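Local coordinates for protein transcriptional regulator ComR (Streptococcus vestibularis F0396, PDB 6HU8) that probably binds DNA through a helix-turn-helix domain and, as an RNPP-family competence regulator, probably senses a signalling peptide through its tetratricopeptide-repeat domain, at residues E44-L49 and D70-P75; D76-M81 and E117-T122; L37-K42 and E142-D147. All coordinates share one frame; numbering follows the deposited sequence.

Contact 1. Residues E44-L49 and D70-P75; sequences ESLPSL and DRIEIP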
loop_
_atom_site.group_PDB
_atom_site.type_symbol
_atom_site.label_atom_id
_atom_site.label_comp_id
_atom_site.label_asym_id
_atom_site.label_seq_id
_atom_site.Cartn_x
_atom_site.Cartn_y
_atom_site.Cartn_z
ATOM N N GLU A 44 23.170 -1.204 6.477
ATOM C CA GLU A 44 22.419 -0.799 5.279
ATOM C C GLU A 44 21.044 -0.227 5.580
ATOM O O GLU A 44 20.534 0.636 4.855
ATOM C CB GLU A 44 22.279 -1.984 4.316
ATOM C CG GLU A 44 23.620 -2.421 3.767
ATOM C CD GLU A 44 23.539 -3.712 2.991
ATOM O OE1 GLU A 44 22.491 -3.948 2.359
ATOM O OE2 GLU A 44 24.518 -4.495 3.029
ATOM N N SER A 45 20.404 -0.697 6.636
ATOM C CA SER A 45 19.160 -0.042 6.996
ATOM C C SER A 45 19.015 0.088 8.497
ATOM O O SER A 45 19.683 -0.607 9.275
ATOM C CB SER A 45 17.953 -0.779 6.406
ATOM O OG SER A 45 18.048 -2.165 6.616
ATOM N N LEU A 46 18.131 1.001 8.876
ATOM C CA LEU A 46 17.854 1.317 10.259
ATOM C C LEU A 46 16.708 0.439 10.717
ATOM O O LEU A 46 15.732 0.277 9.985
ATOM C CB LEU A 46 17.478 2.803 10.391
ATOM C CG LEU A 46 17.304 3.400 11.786
ATOM C CD1 LEU A 46 18.639 3.443 12.503
ATOM C CD2 LEU A 46 16.678 4.809 11.716
ATOM N N PRO A 47 16.794 -0.117 11.936
ATOM C CA PRO A 47 15.606 -0.841 12.399
ATOM C C PRO A 47 14.452 0.092 12.751
ATOM O O PRO A 47 14.658 1.170 13.352
ATOM C CB PRO A 47 16.094 -1.571 13.644
ATOM C CG PRO A 47 17.264 -0.794 14.114
ATOM C CD PRO A 47 17.884 -0.129 12.922
ATOM N N SER A 48 13.245 -0.318 12.366
ATOM C CA SER A 48 12.029 0.345 12.814
ATOM C C SER A 48 11.827 -0.043 14.264
ATOM O O SER A 48 12.509 -0.955 14.772
ATOM C CB SER A 48 10.815 -0.061 11.958
ATOM O OG SER A 48 10.558 -1.460 12.039
ATOM N N LEU A 49 10.903 0.638 14.925
ATOM C CA LEU A 49 10.603 0.350 16.314
ATOM C C LEU A 49 10.082 -1.070 16.473
ATOM O O LEU A 49 10.453 -1.766 17.415
ATOM C CB LEU A 49 9.586 1.349 16.859
ATOM C CG LEU A 49 9.181 1.162 18.323
ATOM C CD1 LEU A 49 10.413 1.040 19.194
ATOM C CD2 LEU A 49 8.303 2.316 18.799
ATOM N N ASP A 70 22.451 6.048 20.642
ATOM C CA ASP A 70 21.836 6.204 19.316
ATOM C C ASP A 70 20.319 6.186 19.414
ATOM O O ASP A 70 19.768 5.636 20.364
ATOM C CB ASP A 70 22.296 5.094 18.356
ATOM C CG ASP A 70 23.770 5.180 18.020
ATOM O OD1 ASP A 70 24.249 6.303 17.762
ATOM O OD2 ASP A 70 24.444 4.121 17.997
ATOM N N ARG A 71 19.647 6.774 18.425
ATOM C CA ARG A 71 18.181 6.792 18.395
ATOM C C ARG A 71 17.628 6.290 17.069
ATOM O O ARG A 71 18.329 6.299 16.059
ATOM C CB ARG A 71 17.666 8.202 18.665
ATOM C CG ARG A 71 18.274 8.830 19.901
ATOM C CD ARG A 71 18.338 10.336 19.785
ATOM N NE ARG A 71 17.014 10.943 19.866
ATOM C CZ ARG A 71 16.647 12.026 19.187
ATOM N NH1 ARG A 71 17.506 12.623 18.367
ATOM N NH2 ARG A 71 15.420 12.513 19.326
ATOM N N ILE A 72 16.373 5.843 17.082
ATOM C CA ILE A 72 15.669 5.451 15.861
ATOM C C ILE A 72 14.356 6.202 15.704
ATOM O O ILE A 72 13.538 5.853 14.849
ATOM C CB ILE A 72 15.345 3.955 15.825
ATOM C CG1 ILE A 72 14.562 3.565 17.079
ATOM C CG2 ILE A 72 16.618 3.143 15.672
ATOM C CD1 ILE A 72 13.933 2.200 16.997
ATOM N N GLU A 73 14.138 7.223 16.527
ATOM C CA GLU A 73 12.856 7.904 16.480
ATOM C C GLU A 73 12.766 8.905 15.326
ATOM O O GLU A 73 13.757 9.513 14.896
ATOM C CB GLU A 73 12.562 8.598 17.812
ATOM C CG GLU A 73 13.309 9.881 18.043
ATOM C CD GLU A 73 13.075 10.401 19.443
ATOM O OE1 GLU A 73 12.892 9.563 20.352
ATOM O OE2 GLU A 73 13.066 11.635 19.636
ATOM N N ILE A 74 11.539 9.060 14.844
ATOM C CA ILE A 74 11.237 9.812 13.645
ATOM C C ILE A 74 10.488 11.079 14.049
ATOM O O ILE A 74 9.565 11.025 14.856
ATOM C CB ILE A 74 10.404 8.945 12.672
ATOM C CG1 ILE A 74 11.088 7.584 12.460
ATOM C CG2 ILE A 74 10.165 9.659 11.348
ATOM C CD1 ILE A 74 10.229 6.588 11.685
ATOM N N PRO A 75 10.918 12.234 13.528
ATOM C CA PRO A 75 10.285 13.510 13.897
ATOM C C PRO A 75 8.799 13.585 13.512
ATOM O O PRO A 75 8.397 13.004 12.505
ATOM C CB PRO A 75 11.099 14.548 13.112
ATOM C CG PRO A 75 12.427 13.886 12.854
ATOM C CD PRO A 75 12.116 12.419 12.684
HETATM O O HOH W 1 13.191 3.751 13.061
#
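Ile72 spreads its two branches along the loop residues Leu46 and Pro47 and the first residue of helix 49-59, Leu49, and nearly all of the contact belongs to this one side chain. Its CG2 methyl lies 3.8 Å from Leu46 CD1, with the two side chains running obliquely past each other. The same methyl sits closer still to Pro47 O, at 3.6 Å, and, more loosely, 4.3 Å from Pro47 CG. The other branch goes further along the chain: Ile72 CD1 is 3.9 Å from Leu49 CA and 4.3 Å from Leu49 CD1. This spread depends on the first torsion, since CG1 stands between the backbone N and the carbonyl carbon (chi1 55°), which puts CG2 toward Leu46 and the CG1-CD1 branch toward Leu49, with Pro47 O between them. Ile7 of helix 3-17 touches both Ile72 and Pro47, and Leu67 of helix 63-67 also packs on Ile72, so the isoleucine packs against helices 3-17 and 63-67 as well as the loop before helix 49-59. The Ser48 side chain points away from the linker; Ser48 is the N-cap of helix 49-59, and its hydroxyl is hydrogen-bonded to Glu118. The polar backbone is joined through one water, which donates to Pro47 O at 3.0 Å and to Ile72 O at 2.8 Å. With no direct hydrogen bond from segment to segment, the two loops are held together by methyl contacts and a single water bridge, an association set by shape far more than by charge.

Contact 2. Residues D76-M81 and E117-T122; sequences DTYYEM and EEELLT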
loop_
_atom_site.group_PDB
_atom_site.type_symbol
_atom_site.label_atom_id
_atom_site.label_comp_id
_atom_site.label_asym_id
_atom_site.label_seq_id
_atom_site.Cartn_x
_atom_site.Cartn_y
_atom_site.Cartn_z
ATOM N N ASP A 76 8.005 14.302 14.305
ATOM C CA ASP A 76 6.592 14.516 14.000
ATOM C C ASP A 76 6.404 15.098 12.598
ATOM O O ASP A 76 5.435 14.790 11.928
ATOM C CB ASP A 76 5.942 15.448 15.034
ATOM C CG ASP A 76 5.726 14.776 16.380
ATOM O OD1 ASP A 76 5.836 13.532 16.451
ATOM O OD2 ASP A 76 5.425 15.488 17.364
ATOM N N THR A 77 7.342 15.934 12.173
ATOM C CA THR A 77 7.289 16.591 10.871
ATOM C C THR A 77 7.257 15.595 9.697
ATOM O O THR A 77 6.592 15.829 8.681
ATOM C CB THR A 77 8.496 17.523 10.699
ATOM O OG1 THR A 77 9.686 16.802 11.039
ATOM C CG2 THR A 77 8.380 18.743 11.613
ATOM N N TYR A 78 7.988 14.492 9.837
ATOM C CA TYR A 78 7.963 13.456 8.808
ATOM C C TYR A 78 6.553 12.907 8.654
ATOM O O TYR A 78 6.007 12.835 7.546
ATOM C CB TYR A 78 8.922 12.311 9.134
ATOM C CG TYR A 78 8.639 11.104 8.264
ATOM C CD1 TYR A 78 9.065 11.071 6.943
ATOM C CD2 TYR A 78 7.905 10.027 8.745
ATOM C CE1 TYR A 78 8.799 9.978 6.128
ATOM C CE2 TYR A 78 7.623 8.927 7.936
ATOM C CZ TYR A 78 8.075 8.910 6.630
ATOM O OH TYR A 78 7.812 7.830 5.813
ATOM N N TYR A 79 5.968 12.508 9.776
ATOM C CA TYR A 79 4.639 11.930 9.752
ATOM C C TYR A 79 3.620 12.902 9.182
ATOM O O TYR A 79 2.707 12.488 8.499
ATOM C CB TYR A 79 4.222 11.474 11.149
ATOM C CG TYR A 79 5.018 10.290 11.617
ATOM C CD1 TYR A 79 4.877 9.056 10.996
ATOM C CD2 TYR A 79 5.928 10.406 12.665
ATOM C CE1 TYR A 79 5.605 7.969 11.408
ATOM C CE2 TYR A 79 6.663 9.320 13.086
ATOM C CZ TYR A 79 6.498 8.103 12.452
ATOM O OH TYR A 79 7.226 7.013 12.863
ATOM N N GLU A 80 3.784 14.195 9.444
ATOM C CA GLU A 80 2.848 15.182 8.910
ATOM C C GLU A 80 2.934 15.240 7.395
ATOM O O GLU A 80 1.912 15.300 6.709
ATOM C CB GLU A 80 3.121 16.574 9.497
ATOM C CG GLU A 80 2.862 16.680 10.989
ATOM C CD GLU A 80 3.457 17.950 11.598
ATOM O OE1 GLU A 80 3.634 18.943 10.854
ATOM O OE2 GLU A 80 3.764 17.945 12.811
ATOM N N MET A 81 4.158 15.219 6.873
ATOM C CA MET A 81 4.356 15.276 5.427
ATOM C C MET A 81 3.954 13.971 4.745
ATOM O O MET A 81 3.410 13.989 3.637
ATOM C CB MET A 81 5.806 15.609 5.099
ATOM C CG MET A 81 6.220 16.989 5.568
ATOM S SD MET A 81 7.954 17.332 5.242
ATOM C CE MET A 81 7.976 17.345 3.454
ATOM N N GLU A 117 13.609 0.831 7.036
ATOM C CA GLU A 117 13.392 0.207 5.744
ATOM C C GLU A 117 11.944 0.291 5.268
ATOM O O GLU A 117 11.689 0.543 4.089
ATOM C CB GLU A 117 13.830 -1.245 5.826
ATOM C CG GLU A 117 14.156 -1.901 4.532
ATOM C CD GLU A 117 14.795 -3.263 4.783
ATOM O OE1 GLU A 117 16.039 -3.335 4.952
ATOM O OE2 GLU A 117 14.034 -4.253 4.835
ATOM N N GLU A 118 11.003 0.066 6.176
ATOM C CA GLU A 118 9.594 0.025 5.789
ATOM C C GLU A 118 9.055 1.380 5.348
ATOM O O GLU A 118 8.193 1.455 4.478
ATOM C CB GLU A 118 8.733 -0.488 6.938
ATOM C CG GLU A 118 9.191 -1.792 7.513
ATOM C CD GLU A 118 10.118 -1.617 8.715
ATOM O OE1 GLU A 118 11.239 -1.065 8.549
ATOM O OE2 GLU A 118 9.703 -2.052 9.817
ATOM N N GLU A 119 9.523 2.449 5.986
ATOM C CA GLU A 119 9.116 3.781 5.584
ATOM C C GLU A 119 9.706 4.114 4.222
ATOM O O GLU A 119 9.017 4.667 3.349
ATOM C CB GLU A 119 9.541 4.824 6.624
ATOM C CG GLU A 119 8.775 4.718 7.953
ATOM C CD GLU A 119 7.268 4.949 7.801
ATOM O OE1 GLU A 119 6.856 5.823 6.995
ATOM O OE2 GLU A 119 6.484 4.259 8.493
ATOM N N LEU A 120 10.975 3.764 4.044
ATOM C CA LEU A 120 11.670 4.027 2.796
ATOM C C LEU A 120 11.012 3.283 1.657
ATOM O O LEU A 120 10.906 3.824 0.561
ATOM C CB LEU A 120 13.142 3.620 2.900
ATOM C CG LEU A 120 14.010 4.584 3.719
ATOM C CD1 LEU A 120 15.401 3.997 3.986
ATOM C CD2 LEU A 120 14.111 5.909 2.979
ATOM N N LEU A 121 10.598 2.038 1.907
ATOM C CA LEU A 121 9.884 1.261 0.876
ATOM C C LEU A 121 8.556 1.916 0.507
ATOM O O LEU A 121 8.158 1.933 -0.662
ATOM C CB LEU A 121 9.623 -0.174 1.333
ATOM C CG LEU A 121 8.778 -0.979 0.318
ATOM C CD1 LEU A 121 9.604 -1.276 -0.929
ATOM C CD2 LEU A 121 8.238 -2.270 0.926
ATOM N N THR A 122 7.862 2.457 1.506
ATOM C CA THR A 122 6.609 3.155 1.246
ATOM C C THR A 122 6.819 4.265 0.223
ATOM O O THR A 122 5.994 4.454 -0.686
ATOM C CB THR A 122 6.000 3.737 2.545
ATOM O OG1 THR A 122 5.303 2.692 3.242
ATOM C CG2 THR A 122 5.012 4.844 2.224
#
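Both segments are the opening turns of helices, 76-81 of helix 76-87 and 117-122 of helix 117-131, with regular i to i+4 backbone bonds such as Glu80 N to Asp76 O. They belong to the all-helical tetratricopeptide-type domain, and one side-chain pair spans the distance between them. Tyr78 projects from its helix with CG anti to the backbone N (chi1 166°) and brings its phenol to the carboxylate of Glu119, whose chain folds at chi2 (-62°) to meet it. Tyr78 OH donates to Glu119 OE1 at 2.5 Å, a short bond between two buried groups. The oxygen lies in the plane of the ring at its edge, while the carboxylate stands almost perpendicular to that ring, their planes 87° apart. Val107 of helix 94-111 and Leu115 pack against Tyr78, which puts apolar neighbours against the ring. Glu119 is gripped further: OE1 also forms a salt bridge with Lys82, and OE2 a hydrogen bond with Asn161 of helix 160-173. The lysine probably favours the ionised carboxylate and so a stronger acceptor for the phenol. Glu119 OE1 accepts the phenol O-H with its anti lone pair, the one directed away from OE2.

Contact 3. Residues L37-K42 and E142-D147; sequences LIRIEK and EEIYED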
loop_
_atom_site.group_PDB
_atom_site.type_symbol
_atom_site.label_atom_id
_atom_site.label_comp_id
_atom_site.label_asym_id
_atom_site.label_seq_id
_atom_site.Cartn_x
_atom_site.Cartn_y
_atom_site.Cartn_z
ATOM N N LEU A 37 17.424 -8.697 8.882
ATOM C CA LEU A 37 18.463 -8.658 9.925
ATOM C C LEU A 37 19.846 -8.379 9.336
ATOM O O LEU A 37 20.565 -7.520 9.829
ATOM C CB LEU A 37 18.485 -9.969 10.731
ATOM C CG LEU A 37 19.569 -10.059 11.833
ATOM C CD1 LEU A 37 19.467 -8.896 12.829
ATOM C CD2 LEU A 37 19.462 -11.380 12.577
ATOM N N ILE A 38 20.233 -9.101 8.286
ATOM C CA ILE A 38 21.527 -8.830 7.646
ATOM C C ILE A 38 21.747 -7.362 7.213
ATOM O O ILE A 38 22.834 -6.823 7.395
ATOM C CB ILE A 38 21.725 -9.754 6.427
ATOM C CG1 ILE A 38 21.947 -11.186 6.918
ATOM C CG2 ILE A 38 22.952 -9.350 5.633
ATOM C CD1 ILE A 38 21.910 -12.226 5.800
ATOM N N ARG A 39 20.728 -6.718 6.640
ATOM C CA ARG A 39 20.860 -5.337 6.195
ATOM C C ARG A 39 21.052 -4.412 7.402
ATOM O O ARG A 39 21.781 -3.415 7.329
ATOM C CB ARG A 39 19.632 -4.903 5.370
ATOM C CG ARG A 39 19.623 -5.475 3.949
ATOM C CD ARG A 39 18.530 -4.872 3.074
ATOM N NE ARG A 39 17.181 -5.189 3.537
ATOM C CZ ARG A 39 16.493 -6.256 3.145
ATOM N NH1 ARG A 39 17.040 -7.121 2.289
ATOM N NH2 ARG A 39 15.273 -6.472 3.616
ATOM N N ILE A 40 20.408 -4.752 8.514
ATOM C CA ILE A 40 20.580 -3.968 9.746
ATOM C C ILE A 40 22.003 -4.138 10.273
ATOM O O ILE A 40 22.702 -3.149 10.516
ATOM C CB ILE A 40 19.549 -4.384 10.833
ATOM C CG1 ILE A 40 18.134 -3.959 10.422
ATOM C CG2 ILE A 40 19.941 -3.829 12.220
ATOM C CD1 ILE A 40 17.046 -4.531 11.316
ATOM N N GLU A 41 22.450 -5.391 10.417
ATOM C CA GLU A 41 23.783 -5.653 10.964
ATOM C C GLU A 41 24.894 -5.097 10.081
ATOM O O GLU A 41 25.974 -4.791 10.580
ATOM C CB GLU A 41 24.003 -7.156 11.185
ATOM C CG GLU A 41 23.097 -7.736 12.296
ATOM C CD GLU A 41 23.405 -9.192 12.648
ATOM O OE1 GLU A 41 24.157 -9.849 11.901
ATOM O OE2 GLU A 41 22.892 -9.685 13.677
ATOM N N LYS A 42 24.633 -4.936 8.785
ATOM C CA LYS A 42 25.654 -4.413 7.873
ATOM C C LYS A 42 25.611 -2.889 7.782
ATOM O O LYS A 42 26.397 -2.298 7.052
ATOM C CB LYS A 42 25.487 -4.998 6.468
ATOM C CG LYS A 42 26.034 -6.403 6.273
ATOM C CD LYS A 42 25.705 -6.912 4.877
ATOM C CE LYS A 42 26.622 -8.044 4.451
ATOM N NZ LYS A 42 26.950 -8.976 5.572
ATOM N N GLU A 142 12.660 -4.597 -4.898
ATOM C CA GLU A 142 11.927 -5.860 -4.971
ATOM C C GLU A 142 12.290 -6.810 -3.832
ATOM O O GLU A 142 11.418 -7.480 -3.276
ATOM C CB GLU A 142 12.173 -6.541 -6.327
ATOM C CG GLU A 142 11.309 -7.774 -6.581
ATOM C CD GLU A 142 9.821 -7.444 -6.726
ATOM O OE1 GLU A 142 9.458 -6.238 -6.794
ATOM O OE2 GLU A 142 9.014 -8.402 -6.764
ATOM N N GLU A 143 13.580 -6.861 -3.499
ATOM C CA GLU A 143 14.107 -7.717 -2.432
ATOM C C GLU A 143 13.522 -7.317 -1.071
ATOM O O GLU A 143 13.191 -8.168 -0.239
ATOM C CB GLU A 143 15.643 -7.640 -2.415
ATOM C CG GLU A 143 16.337 -8.544 -1.407
ATOM C CD GLU A 143 17.864 -8.343 -1.360
ATOM O OE1 GLU A 143 18.339 -7.227 -1.666
ATOM O OE2 GLU A 143 18.597 -9.296 -1.014
ATOM N N ILE A 144 13.414 -6.012 -0.839
ATOM C CA ILE A 144 12.825 -5.490 0.389
ATOM C C ILE A 144 11.311 -5.720 0.405
ATOM O O ILE A 144 10.750 -6.208 1.395
ATOM C CB ILE A 144 13.158 -3.976 0.557
ATOM C CG1 ILE A 144 14.635 -3.809 0.920
ATOM C CG2 ILE A 144 12.241 -3.303 1.604
ATOM C CD1 ILE A 144 15.243 -2.485 0.497
ATOM N N TYR A 145 10.648 -5.405 -0.702
ATOM C CA TYR A 145 9.216 -5.625 -0.792
ATOM C C TYR A 145 8.905 -7.095 -0.530
ATOM O O TYR A 145 7.922 -7.418 0.137
ATOM C CB TYR A 145 8.682 -5.199 -2.170
ATOM C CG TYR A 145 7.472 -5.976 -2.614
ATOM C CD1 TYR A 145 6.180 -5.594 -2.220
ATOM C CD2 TYR A 145 7.610 -7.077 -3.453
ATOM C CE1 TYR A 145 5.067 -6.317 -2.639
ATOM C CE2 TYR A 145 6.518 -7.802 -3.866
ATOM C CZ TYR A 145 5.259 -7.427 -3.468
ATOM O OH TYR A 145 4.199 -8.181 -3.911
ATOM N N GLU A 146 9.759 -7.978 -1.030
ATOM C CA GLU A 146 9.471 -9.413 -0.946
ATOM C C GLU A 146 9.286 -9.864 0.504
ATOM O O GLU A 146 8.312 -10.540 0.820
ATOM C CB GLU A 146 10.565 -10.246 -1.618
ATOM C CG GLU A 146 10.197 -11.714 -1.692
ATOM C CD GLU A 146 11.215 -12.568 -2.455
ATOM O OE1 GLU A 146 12.345 -12.737 -1.956
ATOM O OE2 GLU A 146 10.881 -13.071 -3.552
ATOM N N ASP A 147 10.195 -9.477 1.396
ATOM C CA ASP A 147 10.082 -9.964 2.768
ATOM C C ASP A 147 8.973 -9.246 3.535
ATOM O O ASP A 147 8.252 -9.872 4.315
ATOM C CB ASP A 147 11.431 -9.859 3.498
ATOM C CG ASP A 147 12.396 -10.977 3.093
ATOM O OD1 ASP A 147 11.960 -11.884 2.341
ATOM O OD2 ASP A 147 13.566 -10.969 3.535
HETATM O O HOH W 2 14.588 -8.787 2.007
#
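Packed over one face of the Arg39 guanidinium is Ile144, and this is the tight part of the contact. Ile144 CG1 lies 3.8 Å from Arg39 CZ, displaced toward the rim of the group. A bend at chi3 (-65°) in the arginine chain turns the flat end against helix 139-152, and the salt bridge from Arg39 NE to Glu117 helps to fix its rotation. Toward Glu143, which is partly exposed, the packing is looser. Glu143 slides past Arg39 in the opposite direction, and Arg39 NH1 stays 4.2 Å from Glu143 OE1, the two flat groups tilted 57° apart; the opposite charges are near enough that they probably attract, without a salt bridge. A water at the guanidinium edge supplies the linkage instead. It accepts from Arg39 NH2 at 2.9 Å and donates to Glu143 O at 2.7 Å, with a weaker bond of 2.9 Å to Asp147 OD2. Asp147 and Glu146 also form salt bridges with Arg35, one turn before Arg39 on the same helix. Helix 34-41 probably occupies the place of the recognition helix in Cro/C1-type domains, so this is an interdomain interface, consistent with an apo form in which the helix-turn-helix domain is held against the peptide-sensing domain.

After helices 3-17 and 22-26 the chain reaches helix 34-41, where contact 3 opens. Within the loop that contact 3 will close, contact 1 joins the loop 44-49 to the linker 70-75, closing a loop that holds helices 49-59 and 63-67. Contact 2 follows in series, opening at 76-81 straight after the linker and closing at 117-122, around helix 94-111. Contact 3 closes last, at 142-147, so both others nest inside it and none cross. The three also touch: Glu117 OE1 of contact 2 meets both Ser45 OG of contact 1 and Arg39 NE of contact 3, while Leu121 packs on Tyr145 and Ile144. Helix 117-131 thus bridges the two domains.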